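Long-range contacts in glycoside hydrolase, GH17 family (Formosa sp. Hel1_33_131, PDB 6FCG), which probably cleaves internal beta-1,3-glucosidic bonds of the algal storage glucan laminarin, acting as an endo-laminarinase of family GH17: residues T39-L44 against D204-S209; P66-L71 against T96-K101; R84-Y89 against M115-G120; A102-K107 against F157-K162. All coordinates share one frame; numbering follows the deposited sequence.

Contact 1: T39-L44 against D204-S209; sequences TAKDIL and DLWITS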
loop_
_atom_site.group_PDB
_atom_site.type_symbol
_atom_site.label_atom_id
_atom_site.label_comp_id
_atom_site.label_asym_id
_atom_site.label_seq_id
_atom_site.Cartn_x
_atom_site.Cartn_y
_atom_site.Cartn_z
ATOM N N THR A 39 35.971 -43.138 -13.158
ATOM C CA THR A 39 36.072 -41.912 -14.037
ATOM C C THR A 39 34.794 -41.029 -14.119
ATOM O O THR A 39 33.692 -41.493 -13.796
ATOM C CB THR A 39 36.529 -42.388 -15.432
ATOM O OG1 THR A 39 37.845 -41.920 -15.668
ATOM C CG2 THR A 39 35.674 -41.947 -16.585
ATOM N N ALA A 40 34.912 -39.770 -14.546
ATOM C CA ALA A 40 33.718 -38.885 -14.656
ATOM C C ALA A 40 32.626 -39.427 -15.579
ATOM O O ALA A 40 31.443 -39.401 -15.241
ATOM C CB ALA A 40 34.119 -37.505 -15.114
ATOM N N LYS A 41 33.044 -39.943 -16.729
ATOM C CA LYS A 41 32.166 -40.703 -17.628
ATOM C C LYS A 41 31.375 -41.852 -16.954
ATOM O O LYS A 41 30.248 -42.099 -17.307
ATOM C CB LYS A 41 32.977 -41.234 -18.821
ATOM C CG LYS A 41 32.142 -41.755 -19.986
ATOM C CD LYS A 41 33.009 -42.004 -21.229
ATOM C CE LYS A 41 32.794 -43.393 -21.845
ATOM N NZ LYS A 41 31.672 -43.380 -22.817
ATOM N N ASP A 42 31.963 -42.544 -15.986
ATOM C CA ASP A 42 31.262 -43.618 -15.259
ATOM C C ASP A 42 30.282 -43.075 -14.222
ATOM O O ASP A 42 29.271 -43.688 -13.937
ATOM C CB ASP A 42 32.266 -44.540 -14.526
ATOM C CG ASP A 42 33.334 -45.147 -15.450
ATOM O OD1 ASP A 42 32.968 -45.664 -16.542
ATOM O OD2 ASP A 42 34.538 -45.146 -15.049
ATOM N N ILE A 43 30.640 -41.954 -13.612
ATOM C CA ILE A 43 29.944 -41.412 -12.446
ATOM C C ILE A 43 28.722 -40.554 -12.808
ATOM O O ILE A 43 27.652 -40.667 -12.199
ATOM C CB ILE A 43 30.930 -40.552 -11.625
ATOM C CG1 ILE A 43 31.933 -41.468 -10.950
ATOM C CG2 ILE A 43 30.205 -39.710 -10.571
ATOM C CD1 ILE A 43 33.100 -40.724 -10.345
ATOM N N LEU A 44 28.909 -39.655 -13.769
ATOM C CA LEU A 44 27.877 -38.707 -14.084
ATOM C C LEU A 44 26.730 -39.421 -14.781
ATOM O O LEU A 44 26.939 -40.207 -15.709
ATOM C CB LEU A 44 28.422 -37.562 -14.925
ATOM C CG LEU A 44 29.490 -36.687 -14.254
ATOM C CD1 LEU A 44 30.031 -35.661 -15.242
ATOM C CD2 LEU A 44 28.965 -35.998 -13.019
ATOM N N ASP A 204 41.079 -38.689 -18.695
ATOM C CA ASP A 204 39.709 -38.944 -18.232
ATOM C C ASP A 204 39.061 -37.856 -17.348
ATOM O O ASP A 204 37.886 -37.983 -16.972
ATOM C CB ASP A 204 39.680 -40.264 -17.477
ATOM C CG ASP A 204 39.960 -41.467 -18.372
ATOM O OD1 ASP A 204 39.350 -41.565 -19.459
ATOM O OD2 ASP A 204 40.760 -42.339 -17.957
ATOM N N LEU A 205 39.829 -36.815 -17.028
ATOM C CA LEU A 205 39.348 -35.660 -16.286
ATOM C C LEU A 205 38.452 -34.842 -17.176
ATOM O O LEU A 205 38.844 -34.483 -18.282
ATOM C CB LEU A 205 40.520 -34.782 -15.826
ATOM C CG LEU A 205 40.188 -33.542 -15.014
ATOM C CD1 LEU A 205 39.773 -33.908 -13.609
ATOM C CD2 LEU A 205 41.362 -32.601 -14.968
ATOM N N TRP A 206 37.239 -34.588 -16.726
ATOM C CA TRP A 206 36.267 -33.892 -17.546
ATOM C C TRP A 206 36.267 -32.404 -17.229
ATOM O O TRP A 206 36.377 -32.015 -16.071
ATOM C CB TRP A 206 34.874 -34.541 -17.391
ATOM C CG TRP A 206 34.596 -35.611 -18.414
ATOM C CD1 TRP A 206 35.511 -36.253 -19.189
ATOM C CD2 TRP A 206 33.322 -36.171 -18.758
ATOM N NE1 TRP A 206 34.894 -37.172 -19.994
ATOM C CE2 TRP A 206 33.555 -37.159 -19.739
ATOM C CE3 TRP A 206 32.019 -35.946 -18.325
ATOM C CZ2 TRP A 206 32.537 -37.899 -20.311
ATOM C CZ3 TRP A 206 30.993 -36.693 -18.883
ATOM C CH2 TRP A 206 31.261 -37.660 -19.871
ATOM N N ILE A 207 36.121 -31.582 -18.271
ATOM C CA ILE A 207 36.105 -30.137 -18.127
ATOM C C ILE A 207 34.745 -29.616 -18.516
ATOM O O ILE A 207 34.153 -30.067 -19.489
ATOM C CB ILE A 207 37.162 -29.484 -19.007
ATOM C CG1 ILE A 207 38.519 -30.187 -18.849
ATOM C CG2 ILE A 207 37.289 -28.000 -18.666
ATOM C CD1 ILE A 207 39.106 -30.152 -17.443
ATOM N N THR A 208 34.243 -28.652 -17.752
ATOM C CA THR A 208 32.932 -28.031 -18.028
ATOM C C THR A 208 32.939 -26.599 -17.571
ATOM O O THR A 208 33.975 -26.075 -17.147
ATOM C CB THR A 208 31.777 -28.802 -17.328
ATOM O OG1 THR A 208 30.505 -28.357 -17.800
ATOM C CG2 THR A 208 31.841 -28.658 -15.795
ATOM N N SER A 209 31.781 -25.957 -17.700
ATOM C CA SER A 209 31.477 -24.705 -17.018
ATOM C C SER A 209 30.102 -24.871 -16.426
ATOM O O SER A 209 29.244 -25.469 -17.046
ATOM C CB SER A 209 31.493 -23.531 -17.980
ATOM O OG SER A 209 31.344 -22.303 -17.289
#

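Contact 2: P66-L71 against T96-K101; sequences PSIEEL and TSNILK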
loop_
_atom_site.group_PDB
_atom_site.type_symbol
_atom_site.label_atom_id
_atom_site.label_comp_id
_atom_site.label_asym_id
_atom_site.label_seq_id
_atom_site.Cartn_x
_atom_site.Cartn_y
_atom_site.Cartn_z
ATOM N N PRO A 66 35.813 -23.898 8.135
ATOM C CA PRO A 66 35.655 -25.095 8.924
ATOM C C PRO A 66 36.968 -25.896 8.964
ATOM O O PRO A 66 37.765 -25.846 8.035
ATOM C CB PRO A 66 34.562 -25.852 8.175
ATOM C CG PRO A 66 34.774 -25.474 6.753
ATOM C CD PRO A 66 35.240 -24.044 6.790
ATOM N N SER A 67 37.182 -26.601 10.060
ATOM C CA SER A 67 38.356 -27.467 10.218
ATOM C C SER A 67 38.183 -28.773 9.430
ATOM O O SER A 67 37.067 -29.161 9.082
ATOM C CB SER A 67 38.573 -27.782 11.711
ATOM O OG SER A 67 37.583 -28.675 12.196
ATOM N N ILE A 68 39.290 -29.459 9.211
ATOM C CA ILE A 68 39.280 -30.788 8.612
ATOM C C ILE A 68 38.403 -31.759 9.426
ATOM O O ILE A 68 37.660 -32.530 8.831
ATOM C CB ILE A 68 40.740 -31.315 8.389
ATOM C CG1 ILE A 68 41.385 -30.559 7.214
ATOM C CG2 ILE A 68 40.775 -32.800 8.068
ATOM C CD1 ILE A 68 42.833 -30.195 7.439
ATOM N N GLU A 69 38.467 -31.680 10.757
ATOM C CA GLU A 69 37.647 -32.500 11.675
ATOM C C GLU A 69 36.138 -32.224 11.364
ATOM O O GLU A 69 35.340 -33.170 11.168
ATOM C CB GLU A 69 38.092 -32.238 13.231
ATOM C CG GLU A 69 39.470 -32.863 13.606
ATOM C CD GLU A 69 40.699 -31.939 13.455
ATOM O OE1 GLU A 69 40.816 -31.253 12.404
ATOM O OE2 GLU A 69 41.589 -31.948 14.365
ATOM N N GLU A 70 35.771 -30.948 11.236
ATOM C CA GLU A 70 34.381 -30.554 10.909
ATOM C C GLU A 70 33.919 -31.042 9.524
ATOM O O GLU A 70 32.830 -31.606 9.378
ATOM C CB GLU A 70 34.191 -29.047 11.048
ATOM C CG GLU A 70 34.223 -28.560 12.487
ATOM C CD GLU A 70 34.257 -27.030 12.642
ATOM O OE1 GLU A 70 34.826 -26.311 11.796
ATOM O OE2 GLU A 70 33.702 -26.528 13.637
ATOM N N LEU A 71 34.780 -30.896 8.535
ATOM C CA LEU A 71 34.470 -31.395 7.201
ATOM C C LEU A 71 34.280 -32.911 7.146
ATOM O O LEU A 71 33.435 -33.392 6.392
ATOM C CB LEU A 71 35.533 -30.958 6.202
ATOM C CG LEU A 71 35.690 -29.428 6.036
ATOM C CD1 LEU A 71 36.978 -29.126 5.283
ATOM C CD2 LEU A 71 34.481 -28.813 5.358
ATOM N N THR A 96 38.032 -25.804 -0.276
ATOM C CA THR A 96 37.993 -26.918 -1.211
ATOM C C THR A 96 39.156 -27.859 -0.984
ATOM O O THR A 96 39.010 -29.066 -1.026
ATOM C CB THR A 96 38.016 -26.389 -2.644
ATOM O OG1 THR A 96 36.783 -25.692 -2.877
ATOM C CG2 THR A 96 38.227 -27.506 -3.679
ATOM N N SER A 97 40.331 -27.272 -0.819
ATOM C CA SER A 97 41.548 -27.983 -0.492
ATOM C C SER A 97 41.373 -28.789 0.794
ATOM O O SER A 97 41.807 -29.937 0.891
ATOM C CB SER A 97 42.694 -26.960 -0.380
ATOM O OG SER A 97 43.841 -27.510 0.202
ATOM N N ASN A 98 40.747 -28.197 1.789
ATOM C CA ASN A 98 40.508 -28.915 3.036
ATOM C C ASN A 98 39.500 -30.060 2.891
ATOM O O ASN A 98 39.622 -31.057 3.608
ATOM C CB ASN A 98 40.107 -27.963 4.155
ATOM C CG ASN A 98 41.242 -27.037 4.541
ATOM O OD1 ASN A 98 42.412 -27.405 4.473
ATOM N ND2 ASN A 98 40.907 -25.862 4.978
ATOM N N ILE A 99 38.546 -29.944 1.967
ATOM C CA ILE A 99 37.599 -31.025 1.742
ATOM C C ILE A 99 38.348 -32.211 1.154
ATOM O O ILE A 99 38.144 -33.352 1.559
ATOM C CB ILE A 99 36.441 -30.598 0.845
ATOM C CG1 ILE A 99 35.633 -29.500 1.572
ATOM C CG2 ILE A 99 35.510 -31.769 0.546
ATOM C CD1 ILE A 99 34.649 -28.756 0.703
ATOM N N LEU A 100 39.237 -31.937 0.215
ATOM C CA LEU A 100 40.060 -32.990 -0.374
ATOM C C LEU A 100 40.925 -33.660 0.687
ATOM O O LEU A 100 40.995 -34.894 0.714
ATOM C CB LEU A 100 40.887 -32.438 -1.532
ATOM C CG LEU A 100 40.073 -32.029 -2.766
ATOM C CD1 LEU A 100 40.866 -31.138 -3.699
ATOM C CD2 LEU A 100 39.555 -33.253 -3.529
ATOM N N LYS A 101 41.516 -32.878 1.598
ATOM C CA LYS A 101 42.307 -33.453 2.696
ATOM C C LYS A 101 41.480 -34.372 3.590
ATOM O O LYS A 101 41.935 -35.469 3.972
ATOM C CB LYS A 101 42.994 -32.366 3.545
ATOM C CG LYS A 101 44.222 -31.811 2.850
ATOM C CD LYS A 101 44.828 -30.574 3.503
ATOM C CE LYS A 101 45.755 -29.925 2.475
ATOM N NZ LYS A 101 46.460 -28.743 3.001
#

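Contact 3: R84-Y89 against M115-G120; sequences RILRTY and MYMMVG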
loop_
_atom_site.group_PDB
_atom_site.type_symbol
_atom_site.label_atom_id
_atom_site.label_comp_id
_atom_site.label_asym_id
_atom_site.label_seq_id
_atom_site.Cartn_x
_atom_site.Cartn_y
_atom_site.Cartn_z
ATOM N N ARG A 84 27.789 -39.647 -3.385
ATOM C CA ARG A 84 29.142 -40.052 -3.794
ATOM C C ARG A 84 29.930 -39.024 -4.564
ATOM O O ARG A 84 31.114 -39.230 -4.840
ATOM C CB ARG A 84 29.067 -41.340 -4.629
ATOM C CG ARG A 84 28.519 -42.566 -3.896
ATOM C CD ARG A 84 29.461 -43.014 -2.777
ATOM N NE ARG A 84 28.924 -44.141 -2.027
ATOM C CZ ARG A 84 28.207 -44.063 -0.911
ATOM N NH1 ARG A 84 27.902 -42.892 -0.343
ATOM N NH2 ARG A 84 27.785 -45.189 -0.350
ATOM N N ILE A 85 29.304 -37.931 -4.972
ATOM C CA ILE A 85 30.066 -36.860 -5.620
ATOM C C ILE A 85 29.570 -35.509 -5.152
ATOM O O ILE A 85 28.365 -35.287 -5.009
ATOM C CB ILE A 85 30.093 -37.009 -7.166
ATOM C CG1 ILE A 85 30.882 -35.880 -7.786
ATOM C CG2 ILE A 85 28.685 -37.074 -7.751
ATOM C CD1 ILE A 85 31.349 -36.182 -9.187
ATOM N N LEU A 86 30.509 -34.627 -4.831
ATOM C CA LEU A 86 30.139 -33.282 -4.450
ATOM C C LEU A 86 30.778 -32.227 -5.328
ATOM O O LEU A 86 31.703 -32.492 -6.079
ATOM C CB LEU A 86 30.254 -33.029 -2.938
ATOM C CG LEU A 86 31.483 -33.484 -2.237
ATOM C CD1 LEU A 86 32.529 -32.398 -2.233
ATOM C CD2 LEU A 86 31.189 -33.813 -0.799
ATOM N N ARG A 87 30.196 -31.037 -5.242
ATOM C CA ARG A 87 30.549 -29.873 -6.016
ATOM C C ARG A 87 30.976 -28.726 -5.133
ATOM O O ARG A 87 30.404 -28.486 -4.074
ATOM C CB ARG A 87 29.303 -29.405 -6.719
ATOM C CG ARG A 87 29.598 -28.539 -7.879
ATOM C CD ARG A 87 28.365 -27.861 -8.414
ATOM N NE ARG A 87 28.868 -26.692 -9.103
ATOM C CZ ARG A 87 28.175 -25.608 -9.392
ATOM N NH1 ARG A 87 26.867 -25.525 -9.124
ATOM N NH2 ARG A 87 28.825 -24.601 -9.976
ATOM N N THR A 88 31.906 -27.958 -5.644
ATOM C CA THR A 88 32.595 -26.903 -4.920
ATOM C C THR A 88 32.717 -25.665 -5.818
ATOM O O THR A 88 32.554 -25.773 -7.055
ATOM C CB THR A 88 33.950 -27.493 -4.466
ATOM O OG1 THR A 88 33.934 -27.651 -3.035
ATOM C CG2 THR A 88 35.154 -26.667 -4.929
ATOM N N TYR A 89 32.971 -24.496 -5.233
ATOM C CA TYR A 89 32.782 -23.223 -6.000
ATOM C C TYR A 89 34.036 -22.393 -6.304
ATOM O O TYR A 89 34.132 -21.777 -7.373
ATOM C CB TYR A 89 31.710 -22.358 -5.322
ATOM C CG TYR A 89 30.346 -22.963 -5.489
ATOM C CD1 TYR A 89 29.887 -23.927 -4.601
ATOM C CD2 TYR A 89 29.524 -22.604 -6.560
ATOM C CE1 TYR A 89 28.651 -24.537 -4.783
ATOM C CE2 TYR A 89 28.277 -23.181 -6.733
ATOM C CZ TYR A 89 27.840 -24.152 -5.850
ATOM O OH TYR A 89 26.604 -24.729 -5.996
ATOM N N MET A 115 34.230 -40.923 -2.111
ATOM C CA MET A 115 33.628 -39.612 -2.355
ATOM C C MET A 115 34.419 -38.965 -3.460
ATOM O O MET A 115 35.645 -38.920 -3.383
ATOM C CB MET A 115 33.649 -38.716 -1.103
ATOM C CG MET A 115 32.813 -37.442 -1.235
ATOM S SD MET A 115 31.035 -37.733 -1.338
ATOM C CE MET A 115 30.683 -38.243 0.339
ATOM N N TYR A 116 33.727 -38.452 -4.469
ATOM C CA TYR A 116 34.356 -37.751 -5.588
ATOM C C TYR A 116 33.997 -36.288 -5.600
ATOM O O TYR A 116 33.064 -35.859 -4.919
ATOM C CB TYR A 116 33.921 -38.389 -6.876
ATOM C CG TYR A 116 34.262 -39.847 -6.892
ATOM C CD1 TYR A 116 35.573 -40.271 -7.060
ATOM C CD2 TYR A 116 33.283 -40.803 -6.694
ATOM C CE1 TYR A 116 35.891 -41.609 -7.057
ATOM C CE2 TYR A 116 33.590 -42.151 -6.701
ATOM C CZ TYR A 116 34.890 -42.552 -6.896
ATOM O OH TYR A 116 35.177 -43.894 -6.876
ATOM N N MET A 117 34.772 -35.509 -6.340
ATOM C CA MET A 117 34.612 -34.055 -6.360
ATOM C C MET A 117 34.616 -33.431 -7.748
ATOM O O MET A 117 35.444 -33.761 -8.586
ATOM C CB MET A 117 35.689 -33.391 -5.527
ATOM C CG MET A 117 35.457 -31.893 -5.326
ATOM S SD MET A 117 36.457 -31.055 -4.042
ATOM C CE MET A 117 36.330 -32.206 -2.689
ATOM N N MET A 118 33.651 -32.529 -7.963
ATOM C CA MET A 118 33.607 -31.564 -9.079
ATOM C C MET A 118 34.164 -30.268 -8.532
ATOM O O MET A 118 33.530 -29.655 -7.691
ATOM C CB MET A 118 32.166 -31.383 -9.530
ATOM C CG MET A 118 31.935 -30.359 -10.637
ATOM S SD MET A 118 30.164 -30.126 -10.976
ATOM C CE MET A 118 30.267 -28.729 -12.076
ATOM N N VAL A 119 35.377 -29.881 -8.951
ATOM C CA VAL A 119 36.058 -28.705 -8.392
ATOM C C VAL A 119 35.767 -27.486 -9.225
ATOM O O VAL A 119 36.002 -27.467 -10.420
ATOM C CB VAL A 119 37.565 -28.880 -8.305
ATOM C CG1 VAL A 119 38.247 -27.577 -7.916
ATOM C CG2 VAL A 119 37.907 -29.929 -7.284
ATOM N N GLY A 120 35.265 -26.454 -8.561
ATOM C CA GLY A 120 34.959 -25.176 -9.180
ATOM C C GLY A 120 36.122 -24.227 -9.096
ATOM O O GLY A 120 36.676 -23.977 -8.018
#

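Contact 4: A102-K107 against F157-K162; sequences AIRELK and FPDIVK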
loop_
_atom_site.group_PDB
_atom_site.type_symbol
_atom_site.label_atom_id
_atom_site.label_comp_id
_atom_site.label_asym_id
_atom_site.label_seq_id
_atom_site.Cartn_x
_atom_site.Cartn_y
_atom_site.Cartn_z
ATOM N N ALA A 102 40.276 -33.910 3.879
ATOM C CA ALA A 102 39.335 -34.621 4.701
ATOM C C ALA A 102 38.921 -35.922 4.069
ATOM O O ALA A 102 38.873 -36.939 4.757
ATOM C CB ALA A 102 38.102 -33.766 4.954
ATOM N N ILE A 103 38.614 -35.891 2.775
ATOM C CA ILE A 103 38.217 -37.094 2.069
ATOM C C ILE A 103 39.391 -38.064 2.055
ATOM O O ILE A 103 39.195 -39.257 2.295
ATOM C CB ILE A 103 37.717 -36.802 0.638
ATOM C CG1 ILE A 103 36.400 -35.993 0.709
ATOM C CG2 ILE A 103 37.485 -38.084 -0.159
ATOM C CD1 ILE A 103 35.887 -35.488 -0.616
ATOM N N ARG A 104 40.605 -37.559 1.811
ATOM C CA ARG A 104 41.792 -38.413 1.809
ATOM C C ARG A 104 41.978 -39.107 3.154
ATOM O O ARG A 104 42.148 -40.335 3.181
ATOM C CB ARG A 104 43.052 -37.670 1.422
ATOM C CG ARG A 104 44.262 -38.594 1.391
ATOM C CD ARG A 104 45.551 -37.920 0.971
ATOM N NE ARG A 104 45.824 -37.584 -0.446
ATOM C CZ ARG A 104 45.321 -38.129 -1.571
ATOM N NH1 ARG A 104 44.383 -39.118 -1.602
ATOM N NH2 ARG A 104 45.772 -37.629 -2.725
ATOM N N GLU A 105 41.892 -38.368 4.258
ATOM C CA GLU A 105 41.958 -38.998 5.576
ATOM C C GLU A 105 40.911 -40.097 5.765
ATOM O O GLU A 105 41.238 -41.182 6.253
ATOM C CB GLU A 105 41.825 -37.984 6.705
ATOM C CG GLU A 105 43.102 -37.197 6.972
ATOM C CD GLU A 105 42.998 -36.304 8.205
ATOM O OE1 GLU A 105 43.677 -35.256 8.236
ATOM O OE2 GLU A 105 42.230 -36.640 9.147
ATOM N N LEU A 106 39.664 -39.835 5.364
ATOM C CA LEU A 106 38.610 -40.842 5.501
ATOM C C LEU A 106 38.818 -42.086 4.627
ATOM O O LEU A 106 38.420 -43.167 5.016
ATOM C CB LEU A 106 37.220 -40.286 5.217
ATOM C CG LEU A 106 36.673 -39.190 6.107
ATOM C CD1 LEU A 106 35.629 -38.383 5.379
ATOM C CD2 LEU A 106 36.073 -39.718 7.409
ATOM N N LYS A 107 39.420 -41.921 3.457
ATOM C CA LYS A 107 39.756 -43.058 2.604
ATOM C C LYS A 107 40.924 -43.909 3.170
ATOM O O LYS A 107 40.948 -45.116 2.959
ATOM C CB LYS A 107 40.068 -42.617 1.155
ATOM C CG LYS A 107 38.900 -41.921 0.483
ATOM C CD LYS A 107 39.049 -41.631 -1.000
ATOM C CE LYS A 107 39.817 -42.632 -1.827
ATOM N NZ LYS A 107 39.548 -42.364 -3.259
ATOM N N PHE A 157 45.203 -34.857 -6.010
ATOM C CA PHE A 157 44.099 -35.736 -5.595
ATOM C C PHE A 157 43.338 -36.299 -6.782
ATOM O O PHE A 157 42.101 -36.217 -6.845
ATOM C CB PHE A 157 43.106 -35.001 -4.691
ATOM C CG PHE A 157 43.717 -34.341 -3.499
ATOM C CD1 PHE A 157 44.182 -33.046 -3.574
ATOM C CD2 PHE A 157 43.740 -34.979 -2.269
ATOM C CE1 PHE A 157 44.702 -32.394 -2.458
ATOM C CE2 PHE A 157 44.266 -34.348 -1.145
ATOM C CZ PHE A 157 44.754 -33.049 -1.246
ATOM N N PRO A 158 44.049 -36.934 -7.713
ATOM C CA PRO A 158 43.374 -37.437 -8.947
ATOM C C PRO A 158 42.373 -38.584 -8.694
ATOM O O PRO A 158 41.554 -38.869 -9.546
ATOM C CB PRO A 158 44.548 -37.941 -9.791
ATOM C CG PRO A 158 45.502 -38.453 -8.762
ATOM C CD PRO A 158 45.382 -37.530 -7.550
ATOM N N ASP A 159 42.475 -39.236 -7.540
ATOM C CA ASP A 159 41.556 -40.300 -7.156
ATOM C C ASP A 159 40.187 -39.774 -6.701
ATOM O O ASP A 159 39.245 -40.561 -6.544
ATOM C CB ASP A 159 42.190 -41.195 -6.050
ATOM C CG ASP A 159 42.535 -40.418 -4.719
ATOM O OD1 ASP A 159 43.335 -39.423 -4.730
ATOM O OD2 ASP A 159 42.028 -40.858 -3.644
ATOM N N ILE A 160 40.115 -38.472 -6.396
ATOM C CA ILE A 160 38.913 -37.820 -5.894
ATOM C C ILE A 160 38.355 -36.833 -6.915
ATOM O O ILE A 160 37.162 -36.870 -7.225
ATOM C CB ILE A 160 39.213 -37.081 -4.580
ATOM C CG1 ILE A 160 39.667 -38.074 -3.511
ATOM C CG2 ILE A 160 37.973 -36.326 -4.076
ATOM C CD1 ILE A 160 40.353 -37.412 -2.338
ATOM N N VAL A 161 39.211 -35.936 -7.410
ATOM C CA VAL A 161 38.813 -34.894 -8.368
ATOM C C VAL A 161 38.550 -35.509 -9.745
ATOM O O VAL A 161 39.480 -35.977 -10.402
ATOM C CB VAL A 161 39.893 -33.800 -8.481
ATOM C CG1 VAL A 161 39.541 -32.788 -9.559
ATOM C CG2 VAL A 161 40.067 -33.106 -7.145
ATOM N N LYS A 162 37.292 -35.505 -10.162
ATOM C CA LYS A 162 36.893 -36.030 -11.468
ATOM C C LYS A 162 36.457 -34.993 -12.493
ATOM O O LYS A 162 36.330 -35.327 -13.662
ATOM C CB LYS A 162 35.749 -37.013 -11.282
ATOM C CG LYS A 162 36.094 -38.150 -10.360
ATOM C CD LYS A 162 37.205 -39.031 -10.930
ATOM C CE LYS A 162 37.934 -39.804 -9.845
ATOM N NZ LYS A 162 39.193 -40.318 -10.413
#

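Contact 1: T39-L44 against D204-S209
This is a largely apolar helix-on-strand contact, in which the short helix 40-43, near the start of the modelled chain, rests on the indole of W206 at the beginning of strand 206-212. A40 and the K41 backbone lie over one face of the ring. A40 CB stands 3.6 Å above its plane, displaced toward the rim, while K41 N sits above the ring centre. The benzo part of the indole takes the rest: K41 CB is 3.7 Å from W206 CZ2 before the bent lysine chain leads off, and L44 CD1 meets W206 CE3 obliquely at 3.7 Å. T39 and D204 cross at about a right angle, with T39 OG1 against D204 CB. T39 N-H donates to the anti lone pair of D42 OD2 (3.1 Å), a bond within the first helical turn. An alanine at W206 would strip away the indole that A40, K41 and L44 touch and would probably loosen the helix from the strand. W206 pairs through its backbone with K162 and I164, and I43 reaches Y116. The arrangement is that of an N-terminal segment lying across the strand-start end of a TIM barrel, opposite the end where such barrels carry their active sites.

Contact 2: P66-L71 against T96-K101
Apolar packing carries most of this contact between the first turn of helix 68-80 and helix 95-109. L71 and I68 share it, L71 making the closest approach: with CG anti to the carbonyl carbon (chi1 -61°), it turns CD1 onto N98 CB at 3.5 Å, crossing the asparagine obliquely. The two methyls of L71 straddle I99 CG1, since L71 CD1 and L71 CD2 each lie 4.0 Å from it, and these two side chains cross at about a right angle. I68 sends its CG1 branch toward the same turn, reaching N98 O at 4.0 Å with I68 CG1, while its CD1 tip lies near N98 OD1. On the outer flank the CB of K101 borders I68, and the extended lysine chain then leads its amine away. Y54 touches both L71 and I99.

The side-chain hydrogen bonds of segment 66-71 are internal to it. S67, the N-cap of helix 68-80, turns its side chain away from the other helix and accepts from E70 N through OG at 3.1 Å. In return, S67 N donates to E70 OE1 at 2.9 Å, using the anti lone pair of the carboxylate. This reciprocal pair is a capping box, which closes the start of the helix from which I68 and L71 project. Chemically, then, segments 66-71 and 96-101 meet by shape and van der Waals contact, while a K72-E105 salt bridge joins the same helices further on.

Contact 3: R84-Y89 against M115-G120
The guanidinium of R87 has Y89 CE2 over one face, 3.3 Å above the plane and displaced toward the rim, while M118 CE approaches it obliquely. Its nitrogens find partners elsewhere in the barrel: NH1 forms a salt bridge with E305, NH2 a hydrogen bond to N168, and Y89 OH also binds E305. The Y116 ring meets R84 O obliquely, its hydroxyl held by E114. Behind these groups two parallel strands pair in register, I85 with Y116, L86 with M117 and R87 with M118. Y116 N donates to R84 O, and L86 N to Y116 O at 2.8 Å, both donors standing above the carbonyl plane. M118 N to L86 O is the straightest (2.7 Å, 175°), nearly along the C=O axis; T88 N to M118 O (3.1 Å) is weak. R87 and M118, both extended, run side by side the same way, with R87 CG 3.5 Å from M118 SD. On the other face L86 takes the crowded chi1 position (46°), which brings CD1 to M117 CE at 3.8 Å and CD2 to M115 SD at 4.0 Å. The strands and helix 95-109 form a beta-alpha-beta unit. M115 and M117 pack under that helix, M118 points inward to T208 and S210 of strand 206-212, and strands 50-53 and 161-168 flank the pair in the barrel sheet.

Contact 4: A102-K107 against F157-K162
The guanidinium of R104 has F157 CD2 over one face, 3.3 Å above its plane and off toward its rim; the guanidinium and ring planes are 25° apart. The bend at chi3 (-76°) turns the group so that its edge meets D159, whose carboxylate is tilted only 10° from it. There NH1 of R104 donates to D159 OD1 at 3.3 Å, a weak bond but part of a salt bridge. The other oxygen belongs to K107, which comes tip to tip: K107 NZ donates to D159 OD2 at 2.9 Å, on the oxygen's anti lone pair. One acid thus holds two basic residues a helical turn apart. Beside this network I103 CG2 packs on I160 CD1 at 3.7 Å, the two isoleucines crossing obliquely, and L100 touches both F157 and I160. In the turn itself, F157 O accepts from both I160 N and V161 N. An alanine at D159 would remove both salt bridges and would probably leave two neighbouring positive charges to repel each other. In this contact an isoleucine pair is flanked by a two-base, one-acid network, which probably adds electrostatic attraction between helix 95-109 and the turn before strand 161-168.

How the contacts relate
Contact 1 opens with residues 39-44 and closes last, at 204-209, so the other three are nested inside its loop. Contact 2 opens at 66-71 and, before it closes at 96-101, contact 3 opens at 84-89; these two therefore cross. Contact 3 closes at 115-120, after contact 4 has opened at 102-107, so they cross as well, whereas contacts 2 and 4 follow in series along helix 95-109. Contact 3 links adjacent barrel strands, contacts 2 and 4 fix the helix that connects them to its neighbours, and contact 1 brings the N-terminal segment to the barrel. M117 probably hydrogen-bonds to I160 and K162, carrying the sheet onward.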